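Local coordinates for protein diol-dehydratase (Roseburia inulinivorans, PDB 5I2A) that dehydrates 1,2-propanediol as a B12-independent diol dehydratase, a member of the glycyl radical enzyme family, at residues His166-Val169 with Gln170-Thr173; Ile177-Asn180 with Gly181-Glu184; Arg423-Met427 with Asp428-Asn432. All coordinates share one frame; numbering follows the deposited sequence.

Contact 1. Residues His166-Val169 with Gln170-Thr173; sequences HVTV and QYET. With EDO (1,2-ethanediol), chain C.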
ATOM      1  N   HIS A 166      -6.837  -9.334  19.502  1.00 10.83           N
ATOM      2  CA  HIS A 166      -6.693  -8.488  20.693  1.00 11.25           C
ATOM      3  C   HIS A 166      -7.633  -7.293  20.629  1.00 10.00           C
ATOM      4  O   HIS A 166      -7.215  -6.141  20.621  1.00 12.46           O
ATOM      5  CB  HIS A 166      -5.229  -8.045  20.858  1.00  8.67           C
ATOM      6  CG  HIS A 166      -4.325  -9.178  21.206  1.00 10.62           C
ATOM      7  ND1 HIS A 166      -4.029 -10.192  20.312  1.00 11.46           N
ATOM      8  CD2 HIS A 166      -3.726  -9.522  22.370  1.00  9.09           C
ATOM      9  CE1 HIS A 166      -3.265 -11.088  20.905  1.00 11.17           C
ATOM     10  NE2 HIS A 166      -3.054 -10.698  22.153  1.00 12.53           N
ATOM     11  N   VAL A 167      -8.913  -7.602  20.558  1.00 12.97           N
ATOM     12  CA  VAL A 167      -9.924  -6.597  20.357  1.00 12.85           C
ATOM     13  C   VAL A 167     -11.253  -7.069  20.942  1.00 14.06           C
ATOM     14  O   VAL A 167     -11.558  -8.273  20.964  1.00 12.39           O
ATOM     15  CB  VAL A 167     -10.098  -6.268  18.849  1.00 12.24           C
ATOM     16  CG1 VAL A 167     -10.489  -7.521  18.075  1.00 10.73           C
ATOM     17  CG2 VAL A 167     -11.145  -5.161  18.638  1.00 10.62           C
ATOM     18  N   THR A 168     -12.011  -6.104  21.451  1.00 13.34           N
ATOM     19  CA  THR A 168     -13.418  -6.275  21.757  1.00 15.51           C
ATOM     20  C   THR A 168     -14.225  -5.446  20.772  1.00 14.60           C
ATOM     21  O   THR A 168     -14.270  -4.219  20.826  1.00 12.44           O
ATOM     22  CB  THR A 168     -13.772  -5.832  23.175  1.00 13.54           C
ATOM     23  OG1 THR A 168     -13.099  -6.667  24.108  1.00 13.89           O
ATOM     24  CG2 THR A 168     -15.287  -5.907  23.388  1.00 10.48           C
ATOM     25  N   VAL A 169     -14.890  -6.161  19.898  1.00 15.63           N
ATOM     26  CA  VAL A 169     -15.604  -5.602  18.788  1.00 11.26           C
ATOM     27  C   VAL A 169     -16.990  -5.127  19.300  1.00 16.22           C
ATOM     28  O   VAL A 169     -17.343  -5.373  20.462  1.00 12.79           O
ATOM     29  CB  VAL A 169     -15.676  -6.705  17.709  1.00 18.26           C
ATOM     30  CG1 VAL A 169     -16.975  -7.526  17.771  1.00 13.29           C
ATOM     31  CG2 VAL A 169     -15.232  -6.249  16.385  1.00 19.96           C
ATOM     32  N   GLN A 170     -17.762  -4.435  18.469  1.00 15.34           N
ATOM     33  CA  GLN A 170     -19.087  -3.971  18.878  1.00 17.85           C
ATOM     34  C   GLN A 170     -20.142  -5.090  18.808  1.00 17.49           C
ATOM     35  O   GLN A 170     -20.996  -5.084  17.924  1.00 16.39           O
ATOM     36  CB  GLN A 170     -19.540  -2.786  18.007  1.00 16.75           C
ATOM     37  CG  GLN A 170     -18.791  -1.467  18.231  1.00 11.49           C
ATOM     38  CD  GLN A 170     -19.035  -0.446  17.106  1.00 20.23           C
ATOM     39  OE1 GLN A 170     -20.049  -0.502  16.404  1.00 18.33           O
ATOM     40  NE2 GLN A 170     -18.091   0.480  16.926  1.00 15.08           N
ATOM     41  N   TYR A 171     -20.081  -6.050  19.727  1.00 15.02           N
ATOM     42  CA  TYR A 171     -21.102  -7.096  19.768  1.00 17.45           C
ATOM     43  C   TYR A 171     -22.490  -6.466  19.891  1.00 16.30           C
ATOM     44  O   TYR A 171     -23.447  -6.934  19.286  1.00 17.48           O
ATOM     45  CB  TYR A 171     -20.868  -8.058  20.931  1.00 13.73           C
ATOM     46  CG  TYR A 171     -19.535  -8.772  20.903  1.00 11.21           C
ATOM     47  CD1 TYR A 171     -19.364  -9.931  20.173  1.00 10.60           C
ATOM     48  CD2 TYR A 171     -18.460  -8.285  21.624  1.00 11.38           C
ATOM     49  CE1 TYR A 171     -18.142 -10.588  20.152  1.00 13.88           C
ATOM     50  CE2 TYR A 171     -17.235  -8.925  21.614  1.00 10.64           C
ATOM     51  CZ  TYR A 171     -17.083 -10.082  20.879  1.00 12.68           C
ATOM     52  OH  TYR A 171     -15.873 -10.732  20.873  1.00 17.67           O
ATOM     53  N   GLU A 172     -22.576  -5.389  20.662  1.00 15.08           N
ATOM     54  CA  GLU A 172     -23.854  -4.747  20.930  1.00 18.81           C
ATOM     55  C   GLU A 172     -24.455  -4.114  19.667  1.00 24.56           C
ATOM     56  O   GLU A 172     -25.677  -3.994  19.552  1.00 18.97           O
ATOM     57  CB  GLU A 172     -23.705  -3.699  22.030  1.00 16.00           C
ATOM     58  CG  GLU A 172     -22.863  -2.497  21.637  1.00 25.50           C
ATOM     59  CD  GLU A 172     -21.351  -2.742  21.734  1.00 28.33           C
ATOM     60  OE1 GLU A 172     -20.914  -3.823  22.206  1.00 24.07           O
ATOM     61  OE2 GLU A 172     -20.600  -1.838  21.318  1.00 33.83           O
ATOM     62  N   THR A 173     -23.606  -3.707  18.724  1.00 16.95           N
ATOM     63  CA  THR A 173     -24.118  -3.173  17.474  1.00 16.54           C
ATOM     64  C   THR A 173     -24.812  -4.281  16.684  1.00 15.14           C
ATOM     65  O   THR A 173     -25.905  -4.089  16.164  1.00 14.90           O
ATOM     66  CB  THR A 173     -23.011  -2.539  16.614  1.00 16.03           C
ATOM     67  OG1 THR A 173     -22.486  -1.391  17.293  1.00 16.53           O
ATOM     68  CG2 THR A 173     -23.580  -2.112  15.276  1.00 16.47           C
TER
HETATM   69  C1  EDO C 901      -2.638 -11.697  25.917  1.00 11.44           C
HETATM   70  O1  EDO C 901      -3.641 -10.894  25.298  1.00 14.88           O
HETATM   71  C2  EDO C 901      -2.422 -12.929  25.032  1.00 13.72           C
HETATM   72  O2  EDO C 901      -1.805 -12.588  23.774  1.00 13.40           O
HETATM   73  O   HOH W   1     -14.089  -8.942  19.764  1.00 12.38           O
HETATM   74  O   HOH W   2     -18.523  -4.599  23.227  1.00 21.82           O
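An inverse gamma turn centred on Gln170 brings Val169 and Tyr171 together where a short strand gives way to helix 171-190. The turn is closed by a weak bond, Tyr171 N to Val169 O at 2.9 Å, with an N-H...O angle of only 136°. The tyrosine ring adds a second contact, doubling back along the incoming chain: CG lies beside its own backbone N (chi1 -59°), and Val169 CG1 stands over the ring centre, 3.9 Å from the Tyr171 centroid, a CH-pi contact. Thr168 CG2 meets the ring at its edge, 4.0 Å from Tyr171 CE2. The phenol oxygen, also hydrogen-bonded to Gln273, receives a bond from a water that takes one from Val169 N and gives another to Val167 O. With a leucine here, Val169 CG1 would probably lose the flat face it rests on, and the water its phenol partner. Beyond the turn, Thr173 OG1 donates to Gln170 OE1 at 2.7 Å, linking the N-cap residue to the first helical turn. At the other end His166 NE2 donates to O2 of a bound 1,2-ethanediol at 2.8 Å, the oxygen lying in the imidazole plane. Glu440, Asp452, His283 and Ser284 also bond this diol, which is probably from the crystallisation liquor; such a polar cage is consistent with the diol pocket of a glycyl radical dehydratase.

Contact 2. Residues Ile177-Asn180 with Gly181-Glu184; sequences IGLN and GVKE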
ATOM      1  N   ILE A 177     -28.791  -3.865  15.776  1.00 16.64           N
ATOM      2  CA  ILE A 177     -29.237  -3.523  14.432  1.00 16.14           C
ATOM      3  C   ILE A 177     -28.985  -4.639  13.426  1.00 17.16           C
ATOM      4  O   ILE A 177     -29.436  -4.568  12.295  1.00 17.64           O
ATOM      5  CB  ILE A 177     -28.598  -2.187  13.927  1.00 18.76           C
ATOM      6  CG1 ILE A 177     -27.091  -2.313  13.632  1.00 17.17           C
ATOM      7  CG2 ILE A 177     -28.882  -1.057  14.910  1.00 18.43           C
ATOM      8  CD1 ILE A 177     -26.448  -0.987  13.113  1.00 15.62           C
ATOM      9  N   GLY A 178     -28.303  -5.693  13.847  1.00 16.33           N
ATOM     10  CA  GLY A 178     -28.001  -6.788  12.944  1.00 15.56           C
ATOM     11  C   GLY A 178     -26.928  -6.430  11.928  1.00 18.17           C
ATOM     12  O   GLY A 178     -26.552  -5.266  11.803  1.00 16.77           O
ATOM     13  N   LEU A 179     -26.426  -7.431  11.206  1.00 15.86           N
ATOM     14  CA  LEU A 179     -25.517  -7.159  10.106  1.00 18.86           C
ATOM     15  C   LEU A 179     -26.279  -6.427   8.999  1.00 22.03           C
ATOM     16  O   LEU A 179     -25.690  -5.715   8.198  1.00 17.52           O
ATOM     17  CB  LEU A 179     -24.876  -8.446   9.578  1.00 15.04           C
ATOM     18  CG  LEU A 179     -23.913  -9.120  10.565  1.00 17.31           C
ATOM     19  CD1 LEU A 179     -23.225 -10.317   9.936  1.00 14.18           C
ATOM     20  CD2 LEU A 179     -22.878  -8.127  11.104  1.00 14.43           C
ATOM     21  N   ASN A 180     -27.598  -6.593   8.966  1.00 23.36           N
ATOM     22  CA  ASN A 180     -28.411  -5.811   8.048  1.00 19.57           C
ATOM     23  C   ASN A 180     -28.259  -4.332   8.345  1.00 20.11           C
ATOM     24  O   ASN A 180     -28.095  -3.522   7.443  1.00 20.86           O
ATOM     25  CB  ASN A 180     -29.876  -6.217   8.137  1.00 23.49           C
ATOM     26  CG  ASN A 180     -30.705  -5.559   7.082  1.00 27.24           C
ATOM     27  OD1 ASN A 180     -30.566  -5.860   5.896  1.00 25.36           O
ATOM     28  ND2 ASN A 180     -31.571  -4.646   7.497  1.00 27.61           N
ATOM     29  N   GLY A 181     -28.295  -3.993   9.631  1.00 18.18           N
ATOM     30  CA  GLY A 181     -28.072  -2.635  10.067  1.00 16.88           C
ATOM     31  C   GLY A 181     -26.667  -2.124   9.772  1.00 20.24           C
ATOM     32  O   GLY A 181     -26.494  -0.954   9.439  1.00 19.63           O
ATOM     33  N   VAL A 182     -25.663  -2.985   9.918  1.00 18.11           N
ATOM     34  CA  VAL A 182     -24.297  -2.571   9.626  1.00 20.18           C
ATOM     35  C   VAL A 182     -24.166  -2.253   8.133  1.00 16.07           C
ATOM     36  O   VAL A 182     -23.590  -1.239   7.770  1.00 20.15           O
ATOM     37  CB  VAL A 182     -23.263  -3.645  10.051  1.00 16.81           C
ATOM     38  CG1 VAL A 182     -21.865  -3.289   9.547  1.00 14.97           C
ATOM     39  CG2 VAL A 182     -23.263  -3.783  11.569  1.00 10.87           C
ATOM     40  N   LYS A 183     -24.743  -3.095   7.285  1.00 16.98           N
ATOM     41  CA  LYS A 183     -24.729  -2.863   5.843  1.00 17.67           C
ATOM     42  C   LYS A 183     -25.396  -1.542   5.495  1.00 20.52           C
ATOM     43  O   LYS A 183     -24.905  -0.791   4.647  1.00 16.72           O
ATOM     44  CB  LYS A 183     -25.421  -4.000   5.102  1.00 18.06           C
ATOM     45  CG  LYS A 183     -24.640  -5.286   5.108  1.00 19.52           C
ATOM     46  CD  LYS A 183     -25.189  -6.265   4.098  1.00 21.63           C
ATOM     47  CE  LYS A 183     -26.584  -6.735   4.456  1.00 22.19           C
ATOM     48  NZ  LYS A 183     -27.170  -7.578   3.374  1.00 23.19           N
ATOM     49  N   GLU A 184     -26.503  -1.246   6.168  1.00 18.06           N
ATOM     50  CA  GLU A 184     -27.193   0.007   5.910  1.00 22.61           C
ATOM     51  C   GLU A 184     -26.332   1.201   6.311  1.00 20.31           C
ATOM     52  O   GLU A 184     -26.338   2.226   5.649  1.00 21.08           O
ATOM     53  CB  GLU A 184     -28.540   0.058   6.636  1.00 25.21           C
ATOM     54  CG  GLU A 184     -29.516   1.064   6.018  1.00 37.12           C
ATOM     55  CD  GLU A 184     -29.344   1.218   4.499  1.00 53.07           C
ATOM     56  OE1 GLU A 184     -29.579   0.228   3.762  1.00 49.22           O
ATOM     57  OE2 GLU A 184     -28.959   2.327   4.044  1.00 44.64           O
TER
HETATM   58  O   HOH W   3     -29.313  -7.944   5.338  1.00 30.39           O
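Lys183 lies along the helix surface over Leu179 and Asn180, and its course illustrates how a long side chain can use the preceding turn as a track. Its CB sits 3.5 Å from Leu179 O, the carbonyl that also accepts the Lys183 backbone N-H in a nearly straight bond of 166°. Next, Lys183 CG comes to 3.3 Å from the same Leu179 O, while Lys183 CD draws off to 4.2 Å from that oxygen. A bend at chi3 (-66°) then brings the chain back, with Lys183 CE 4.1 Å from Asn180 CA. At the tip, Lys183 NZ donates to a water at 2.9 Å; that water donates to Asn180 OD1, and Asp215 of helix 200-233 forms a salt bridge with the same ammonium. Elsewhere in the segment, Ile177 drapes over Gly181, its CD1 3.5 Å from Gly181 C. A CB on Gly181 would collide with Ile177 CB, so the bare backbone suits this close passage. Next to the kink, where Gly178 has a positive phi, the bond from Gly181 N to Ile177 O is bent, its donor 43° above the carbonyl plane. On the buried side, Leu179 packs on Val217 and Phe526, and Val182 on Cys214 and Cys529, of helices 200-233 and 525-529. Chemically, the lysine combines an aliphatic stem laid on backbone with a charge placed between carboxylate and water-bridged amide, which would probably favour its protonated form.

Contact 3. Residues Arg423-Met427 with Asp428-Asn432; sequences RGATM and DEARN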
ATOM      1  N   ARG A 423      -4.236   8.174  28.451  1.00 14.61           N
ATOM      2  CA  ARG A 423      -3.789   7.780  27.116  1.00 12.38           C
ATOM      3  C   ARG A 423      -4.749   8.257  26.031  1.00 16.77           C
ATOM      4  O   ARG A 423      -4.539   7.969  24.865  1.00 15.84           O
ATOM      5  CB  ARG A 423      -3.620   6.251  27.002  1.00 13.08           C
ATOM      6  CG  ARG A 423      -2.607   5.639  27.985  1.00 17.30           C
ATOM      7  CD  ARG A 423      -1.326   6.462  28.080  1.00 19.10           C
ATOM      8  NE  ARG A 423      -0.228   5.765  28.759  1.00 15.20           N
ATOM      9  CZ  ARG A 423       0.961   6.319  28.992  1.00 18.91           C
ATOM     10  NH1 ARG A 423       1.188   7.579  28.630  1.00 14.07           N
ATOM     11  NH2 ARG A 423       1.926   5.620  29.577  1.00 18.31           N
ATOM     12  N   GLY A 424      -5.815   8.957  26.415  1.00 17.81           N
ATOM     13  CA  GLY A 424      -6.614   9.682  25.446  1.00 14.35           C
ATOM     14  C   GLY A 424      -8.101   9.399  25.380  1.00 18.07           C
ATOM     15  O   GLY A 424      -8.814  10.056  24.627  1.00 16.05           O
ATOM     16  N   ALA A 425      -8.579   8.419  26.141  1.00 13.34           N
ATOM     17  CA  ALA A 425     -10.017   8.132  26.173  1.00 14.46           C
ATOM     18  C   ALA A 425     -10.792   9.246  26.882  1.00 13.86           C
ATOM     19  O   ALA A 425     -10.240   9.912  27.746  1.00 14.51           O
ATOM     20  CB  ALA A 425     -10.283   6.809  26.868  1.00 13.12           C
ATOM     21  N   THR A 426     -12.066   9.424  26.539  1.00 13.38           N
ATOM     22  CA  THR A 426     -12.943  10.230  27.386  1.00 16.76           C
ATOM     23  C   THR A 426     -13.292   9.445  28.649  1.00 16.27           C
ATOM     24  O   THR A 426     -13.176   8.217  28.694  1.00 12.41           O
ATOM     25  CB  THR A 426     -14.272  10.642  26.687  1.00 16.06           C
ATOM     26  OG1 THR A 426     -15.105   9.497  26.525  1.00 17.48           O
ATOM     27  CG2 THR A 426     -14.023  11.291  25.316  1.00 18.98           C
ATOM     28  N   MET A 427     -13.738  10.165  29.666  1.00 15.72           N
ATOM     29  CA  MET A 427     -14.209   9.533  30.881  1.00 18.10           C
ATOM     30  C   MET A 427     -15.361   8.549  30.615  1.00 19.60           C
ATOM     31  O   MET A 427     -15.371   7.455  31.164  1.00 20.11           O
ATOM     32  CB  MET A 427     -14.652  10.592  31.894  1.00 19.84           C
ATOM     33  CG  MET A 427     -15.023   9.985  33.231  1.00 23.71           C
ATOM     34  SD  MET A 427     -13.552   9.447  34.117  1.00 34.21           S
ATOM     35  CE  MET A 427     -12.751  11.029  34.345  1.00 16.70           C
ATOM     36  N   ASP A 428     -16.328   8.933  29.782  1.00 17.02           N
ATOM     37  CA  ASP A 428     -17.449   8.040  29.487  1.00 17.86           C
ATOM     38  C   ASP A 428     -16.951   6.744  28.824  1.00 17.64           C
ATOM     39  O   ASP A 428     -17.497   5.673  29.048  1.00 17.70           O
ATOM     40  CB  ASP A 428     -18.474   8.694  28.551  1.00 18.52           C
ATOM     41  CG  ASP A 428     -19.322   9.778  29.232  1.00 24.28           C
ATOM     42  OD1 ASP A 428     -19.197   9.991  30.444  1.00 21.67           O
ATOM     43  OD2 ASP A 428     -20.140  10.397  28.528  1.00 26.98           O
ATOM     44  N   GLU A 429     -15.951   6.868  27.964  1.00 14.80           N
ATOM     45  CA  GLU A 429     -15.423   5.705  27.257  1.00 17.19           C
ATOM     46  C   GLU A 429     -14.679   4.814  28.241  1.00 15.15           C
ATOM     47  O   GLU A 429     -14.893   3.616  28.281  1.00 16.13           O
ATOM     48  CB  GLU A 429     -14.505   6.142  26.110  1.00 14.86           C
ATOM     49  CG  GLU A 429     -15.268   6.703  24.923  1.00 18.39           C
ATOM     50  CD  GLU A 429     -14.367   7.397  23.909  1.00 17.73           C
ATOM     51  OE1 GLU A 429     -13.220   7.755  24.253  1.00 18.42           O
ATOM     52  OE2 GLU A 429     -14.818   7.588  22.770  1.00 19.22           O
ATOM     53  N   ALA A 430     -13.828   5.433  29.046  1.00 13.08           N
ATOM     54  CA  ALA A 430     -12.971   4.718  29.970  1.00 14.71           C
ATOM     55  C   ALA A 430     -13.814   3.945  30.972  1.00 18.59           C
ATOM     56  O   ALA A 430     -13.475   2.822  31.338  1.00 16.49           O
ATOM     57  CB  ALA A 430     -12.026   5.692  30.691  1.00 11.60           C
ATOM     58  N   ARG A 431     -14.929   4.543  31.388  1.00 15.46           N
ATOM     59  CA  ARG A 431     -15.834   3.898  32.330  1.00 12.73           C
ATOM     60  C   ARG A 431     -16.445   2.634  31.773  1.00 17.51           C
ATOM     61  O   ARG A 431     -16.889   1.772  32.528  1.00 16.36           O
ATOM     62  CB  ARG A 431     -16.958   4.852  32.746  1.00 22.32           C
ATOM     63  CG  ARG A 431     -16.663   5.558  34.040  1.00 25.18           C
ATOM     64  CD  ARG A 431     -17.800   6.470  34.472  1.00 28.53           C
ATOM     65  NE  ARG A 431     -17.366   7.370  35.532  1.00 26.37           N
ATOM     66  CZ  ARG A 431     -18.053   8.434  35.927  1.00 35.35           C
ATOM     67  NH1 ARG A 431     -19.212   8.729  35.349  1.00 32.44           N
ATOM     68  NH2 ARG A 431     -17.592   9.195  36.911  1.00 35.95           N
ATOM     69  N   ASN A 432     -16.478   2.533  30.453  1.00 13.71           N
ATOM     70  CA  ASN A 432     -17.036   1.365  29.812  1.00 17.26           C
ATOM     71  C   ASN A 432     -15.958   0.363  29.408  1.00 10.74           C
ATOM     72  O   ASN A 432     -16.176  -0.465  28.533  1.00 13.97           O
ATOM     73  CB  ASN A 432     -17.852   1.773  28.588  1.00 16.66           C
ATOM     74  CG  ASN A 432     -18.724   0.650  28.089  1.00 20.89           C
ATOM     75  OD1 ASN A 432     -19.382  -0.008  28.880  1.00 18.10           O
ATOM     76  ND2 ASN A 432     -18.691   0.386  26.781  1.00 17.66           N
TER
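Thr426 and Glu429 bind each other in both directions, a capping box, and they do so two residues after Gly424 ends the previous helix in a Schellman motif, so only residues 423-426 separate one helix from the next. In one direction Glu429 N donates to Thr426 OG1 at 3.1 Å; a chi1 of 70° sets this hydroxyl between the backbone N and carbonyl carbon, turned to that N-H. In the other, Thr426 N donates to Glu429 OE1 at 3.1 Å, arriving on the anti side and 34° out of the carboxylate plane. The glutamate is heavily engaged: OE1 also bonds Tyr548 OH, and OE2 forms a salt bridge with Lys446, contacts likely to stabilise its negative charge. Behind the cap the helix begins regularly, with Ala430 N bonded to Thr426 O at 2.9 Å. Met427, just after the cap, sets its CG over the guanidinium of Arg431 one turn later, offset toward its rim and 4.2 Å from Arg431 NE. Arg431 NH1 reaches the carbonyl of Val354; since both Met427 and Arg431 touch a crystal neighbour, their poses may owe something to the lattice. Inside, Ala425 CB meets Ala430 CB at 4.3 Å, and Ala430 packs on Ile417, Leu420 and Val421. Helix 427-431 lies against helix 413-422, and its far end leads to strand 434-436, with the carbonyl of Arg431 bonded to Arg384 of strand 380-385.

Read from the N terminus, the three contacts follow in series; none nests within or crosses another, and each closes only a local turn. Contact 1 turns the chain from strand 165-167 into helix 171-190, and contact 2 lies farther along that helix, across its kink, which folds the chain back enough for Thr173 CG2 and Val182 CG2 to touch at 4.1 Å. Some 240 residues later, contact 3 joins helix 413-422 to helix 427-431. It does not touch contact 1, the nearest atoms being about 6 Å apart, but the chain continues into strand 434-436, whose Asn434 and Ile436 meet Thr168. Pro444 touches both Thr168 and Asn432. Contact 2 lies about 26 Å from contact 3 between centres.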